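Side-chain contacts in agarase (Pseudoalteromonas fuliginea, PDB 6XJ9), which probably hydrolyses agarose, the red-algal galactan, as a glycoside hydrolase of family GH50 from a marine bacterium: residues 249-252 with 253-257; 412-415 with 416-419. One frame throughout, in Å; residues are numbered along the deposited sequence.

Interaction 1 (249-252 with 253-257); sequences KQEA and TQLLS
The hydroxyl OG1 of T253 donates to Q250 O at 3.0 Å, three residues back on helix 242-252. It comes in tilted 25° from that carbonyl's plane. The threonine's first torsion, 74°, sets OG1 between its own N and carbonyl carbon and so turns it to the helix. E251 O takes the Q254 amide N at 2.9 Å. L255 N completes the turn with two weak bonds, to E251 O at 3.0 Å and to A252 O at 3.4 Å. The side chain of L255 lies against E251: its CG sits 3.8 Å from E251 CG, and its CD2 is 3.9 Å from E251 OE2. E251 reaches past it, CG anti to the backbone N (chi1 -175°). OE2 forms a salt bridge with R424 on helix 413-428, and OE1 also has a hydrogen bond outside the two segments. L255 packs on V420, R424 and T427 of that helix. A serine in place of L255 would probably open a gap beside E251 CG and lose this packing. Q250 O and E251 O each have a good donor and A252 O only a weak one, so the helix-end carbonyls are unevenly satisfied.

Interaction 2 (412-415 with 416-419); sequences DYMQ and KWRE
The guanidinium of R418 lies with one face over Q415 CA, which is 3.4 Å from R418 NH2. M414 O is on the same face. The bend at chi3 (-62°) brings the group back along the helix. A water lies at the guanidinium edge, in plane. It accepts from R418 NH2 at 2.9 Å and donates to D412 OD1 at 3.3 Å. D412 is the N-cap: its OD1 accepts from Q415 N at 3.1 Å, and this N-H meets the carboxylate from above its plane. The two charges are not in direct contact, though D412 would probably help to hold R418 here. M414 and W417 lie side by side, and the methyl CE of M414 meets W417 CE3 at 3.9 Å. Q415 and E419 also run alongside each other, Q415 CG to E419 OE1 3.5 Å, their amide and carboxylate planes 15° apart. Four i to i+4 backbone bonds run through the segment, K416 N to D412 O through E419 N to Q415 O. Y413, K416 and W417 face helix 397-406, touching E403, Y406 and L402, while M414 packs on L310 and R418 on S440 and Y441 in loops.

How the interactions relate
Helix 413-428 connects the two contacts. Interaction 2 is its N-cap and first two turns. Interaction 1 is the end of helix 242-252 and the chain leaving it. L255 and S257 touch helix 413-428 further along, S257 on D423. One contact therefore closes a helix and the other opens one. The centres of interaction 1 and interaction 2 are about 15 Å apart. The nearest atoms of interaction 1 and interaction 2 are about 6 Å apart and do not touch. Both contacts lie at the surface, their centres about 31 Å and 27 Å from the centre of the chain. Residues of interaction 1 also pack on the second subunit, Q250 on its S757 and T253 on its E760; interaction 2 meets no other chain of the assembly.

Interaction 1 (249-252 with 253-257)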
loop_
_atom_site.group_PDB
_atom_site.type_symbol
_atom_site.label_atom_id
_atom_site.label_comp_id
_atom_site.label_asym_id
_atom_site.label_seq_id
_atom_site.Cartn_x
_atom_site.Cartn_y
_atom_site.Cartn_z
ATOM N N LYS A 249 -0.113 -22.661 -4.633
ATOM C CA LYS A 249 0.862 -22.879 -5.693
ATOM C C LYS A 249 1.793 -21.675 -5.813
ATOM O O LYS A 249 3.012 -21.832 -5.832
ATOM C CB LYS A 249 0.160 -23.116 -7.035
ATOM C CG LYS A 249 -0.710 -24.365 -7.098
ATOM C CD LYS A 249 -0.014 -25.597 -6.541
ATOM C CE LYS A 249 -0.944 -26.544 -5.810
ATOM N NZ LYS A 249 -0.192 -27.671 -5.203
ATOM N N GLN A 250 1.191 -20.486 -5.905
ATOM C CA GLN A 250 1.889 -19.231 -6.114
ATOM C C GLN A 250 2.800 -18.904 -4.928
ATOM O O GLN A 250 3.948 -18.496 -5.113
ATOM C CB GLN A 250 0.869 -18.122 -6.397
ATOM C CG GLN A 250 1.474 -16.737 -6.574
ATOM C CD GLN A 250 2.635 -16.718 -7.542
ATOM O OE1 GLN A 250 2.981 -17.732 -8.150
ATOM N NE2 GLN A 250 3.259 -15.557 -7.682
ATOM N N GLU A 251 2.290 -19.075 -3.705
ATOM C CA GLU A 251 3.078 -18.706 -2.537
ATOM C C GLU A 251 4.270 -19.652 -2.379
ATOM O O GLU A 251 5.324 -19.228 -1.907
ATOM C CB GLU A 251 2.233 -18.699 -1.265
ATOM C CG GLU A 251 2.996 -18.191 -0.052
ATOM C CD GLU A 251 2.195 -18.058 1.230
ATOM O OE1 GLU A 251 1.072 -18.629 1.305
ATOM O OE2 GLU A 251 2.695 -17.372 2.150
ATOM N N ALA A 252 4.093 -20.920 -2.777
ATOM C CA ALA A 252 5.101 -21.956 -2.587
ATOM C C ALA A 252 6.402 -21.578 -3.289
ATOM O O ALA A 252 7.484 -21.780 -2.736
ATOM C CB ALA A 252 4.584 -23.296 -3.062
ATOM N N THR A 253 6.285 -21.006 -4.492
ATOM C CA THR A 253 7.444 -20.623 -5.280
ATOM C C THR A 253 8.164 -19.439 -4.639
ATOM O O THR A 253 9.305 -19.150 -4.988
ATOM C CB THR A 253 7.072 -20.270 -6.729
ATOM O OG1 THR A 253 6.429 -18.993 -6.761
ATOM C CG2 THR A 253 6.209 -21.317 -7.400
ATOM N N GLN A 254 7.491 -18.747 -3.715
ATOM C CA GLN A 254 8.029 -17.518 -3.150
ATOM C C GLN A 254 8.573 -17.766 -1.746
ATOM O O GLN A 254 9.319 -16.939 -1.225
ATOM C CB GLN A 254 6.947 -16.440 -3.101
ATOM C CG GLN A 254 6.447 -16.033 -4.476
ATOM C CD GLN A 254 5.406 -14.946 -4.380
ATOM O OE1 GLN A 254 4.258 -15.188 -4.011
ATOM N NE2 GLN A 254 5.805 -13.733 -4.722
ATOM N N LEU A 255 8.184 -18.894 -1.138
ATOM C CA LEU A 255 8.576 -19.187 0.232
ATOM C C LEU A 255 10.030 -19.642 0.261
ATOM O O LEU A 255 10.468 -20.396 -0.603
ATOM C CB LEU A 255 7.649 -20.254 0.819
ATOM C CG LEU A 255 6.260 -19.760 1.220
ATOM C CD1 LEU A 255 5.377 -20.919 1.654
ATOM C CD2 LEU A 255 6.348 -18.712 2.322
ATOM N N LEU A 256 10.772 -19.130 1.244
ATOM C CA LEU A 256 12.108 -19.598 1.550
ATOM C C LEU A 256 11.979 -20.640 2.653
ATOM O O LEU A 256 11.036 -20.603 3.439
ATOM C CB LEU A 256 12.961 -18.405 2.001
ATOM C CG LEU A 256 13.142 -17.292 0.965
ATOM C CD1 LEU A 256 13.764 -16.051 1.590
ATOM C CD2 LEU A 256 13.976 -17.771 -0.219
ATOM N N SER A 257 12.930 -21.576 2.696
ATOM C CA SER A 257 12.884 -22.639 3.681
ATOM C C SER A 257 14.114 -22.577 4.581
ATOM O O SER A 257 14.185 -23.320 5.554
ATOM C CB SER A 257 12.741 -23.987 3.015
ATOM O OG SER A 257 13.825 -24.211 2.127
#

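Interaction 2 (412-415 with 416-419)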
loop_
_atom_site.group_PDB
_atom_site.type_symbol
_atom_site.label_atom_id
_atom_site.label_comp_id
_atom_site.label_asym_id
_atom_site.label_seq_id
_atom_site.Cartn_x
_atom_site.Cartn_y
_atom_site.Cartn_z
ATOM N N ASP A 412 -2.054 -34.150 5.014
ATOM C CA ASP A 412 -2.005 -33.752 6.411
ATOM C C ASP A 412 -2.004 -32.223 6.456
ATOM O O ASP A 412 -0.942 -31.606 6.497
ATOM C CB ASP A 412 -0.776 -34.370 7.087
ATOM C CG ASP A 412 -0.681 -34.149 8.589
ATOM O OD1 ASP A 412 -1.364 -33.231 9.108
ATOM O OD2 ASP A 412 0.097 -34.890 9.235
ATOM N N TYR A 413 -3.208 -31.627 6.444
ATOM C CA TYR A 413 -3.360 -30.191 6.251
ATOM C C TYR A 413 -2.713 -29.413 7.398
ATOM O O TYR A 413 -2.177 -28.335 7.164
ATOM C CB TYR A 413 -4.820 -29.796 5.997
ATOM C CG TYR A 413 -5.754 -29.998 7.167
ATOM C CD1 TYR A 413 -6.433 -31.196 7.349
ATOM C CD2 TYR A 413 -5.966 -28.986 8.092
ATOM C CE1 TYR A 413 -7.287 -31.386 8.423
ATOM C CE2 TYR A 413 -6.812 -29.164 9.177
ATOM C CZ TYR A 413 -7.472 -30.365 9.341
ATOM O OH TYR A 413 -8.296 -30.530 10.416
ATOM N N MET A 414 -2.772 -29.955 8.625
ATOM C CA MET A 414 -2.193 -29.279 9.778
ATOM C C MET A 414 -0.672 -29.261 9.659
ATOM O O MET A 414 -0.044 -28.237 9.911
ATOM C CB MET A 414 -2.586 -29.953 11.097
ATOM C CG MET A 414 -4.030 -29.708 11.484
ATOM S SD MET A 414 -4.346 -27.931 11.664
ATOM C CE MET A 414 -3.279 -27.577 13.062
ATOM N N GLN A 415 -0.084 -30.411 9.292
ATOM C CA GLN A 415 1.360 -30.519 9.132
ATOM C C GLN A 415 1.831 -29.562 8.040
ATOM O O GLN A 415 2.866 -28.921 8.188
ATOM C CB GLN A 415 1.780 -31.961 8.831
ATOM C CG GLN A 415 3.206 -32.099 8.315
ATOM C CD GLN A 415 3.388 -33.427 7.623
ATOM O OE1 GLN A 415 3.391 -33.515 6.393
ATOM N NE2 GLN A 415 3.505 -34.484 8.414
ATOM N N LYS A 416 1.060 -29.464 6.948
ATOM C CA LYS A 416 1.443 -28.586 5.853
ATOM C C LYS A 416 1.321 -27.126 6.293
ATOM O O LYS A 416 2.132 -26.288 5.904
ATOM C CB LYS A 416 0.645 -28.900 4.584
ATOM C CG LYS A 416 0.907 -27.983 3.395
ATOM C CD LYS A 416 2.289 -28.130 2.779
ATOM C CE LYS A 416 2.465 -27.301 1.519
ATOM N NZ LYS A 416 3.806 -27.486 0.914
ATOM N N TRP A 417 0.317 -26.838 7.127
ATOM C CA TRP A 417 0.136 -25.490 7.644
ATOM C C TRP A 417 1.318 -25.097 8.522
ATOM O O TRP A 417 1.776 -23.958 8.468
ATOM C CB TRP A 417 -1.177 -25.374 8.425
ATOM C CG TRP A 417 -1.292 -24.093 9.199
ATOM C CD1 TRP A 417 -1.536 -22.848 8.695
ATOM C CD2 TRP A 417 -1.174 -23.935 10.624
ATOM N NE1 TRP A 417 -1.596 -21.930 9.709
ATOM C CE2 TRP A 417 -1.387 -22.568 10.905
ATOM C CE3 TRP A 417 -0.945 -24.813 11.690
ATOM C CZ2 TRP A 417 -1.341 -22.066 12.204
ATOM C CZ3 TRP A 417 -0.900 -24.317 12.974
ATOM C CH2 TRP A 417 -1.100 -22.959 13.226
ATOM N N ARG A 418 1.774 -26.039 9.356
ATOM C CA ARG A 418 2.932 -25.806 10.199
ATOM C C ARG A 418 4.145 -25.492 9.328
ATOM O O ARG A 418 4.898 -24.570 9.624
ATOM C CB ARG A 418 3.201 -27.000 11.123
ATOM C CG ARG A 418 2.217 -27.115 12.276
ATOM C CD ARG A 418 2.672 -28.041 13.392
ATOM N NE ARG A 418 2.816 -29.388 12.873
ATOM C CZ ARG A 418 1.832 -30.277 12.802
ATOM N NH1 ARG A 418 0.621 -29.973 13.247
ATOM N NH2 ARG A 418 2.071 -31.473 12.295
ATOM N N GLU A 419 4.304 -26.248 8.233
ATOM C CA GLU A 419 5.491 -26.134 7.407
ATOM C C GLU A 419 5.477 -24.794 6.683
ATOM O O GLU A 419 6.513 -24.154 6.522
ATOM C CB GLU A 419 5.565 -27.292 6.404
ATOM C CG GLU A 419 5.893 -28.630 7.053
ATOM C CD GLU A 419 5.750 -29.819 6.111
ATOM O OE1 GLU A 419 5.968 -30.966 6.557
ATOM O OE2 GLU A 419 5.409 -29.599 4.936
HETATM O O HOH W 1 -0.422 -32.958 12.208
#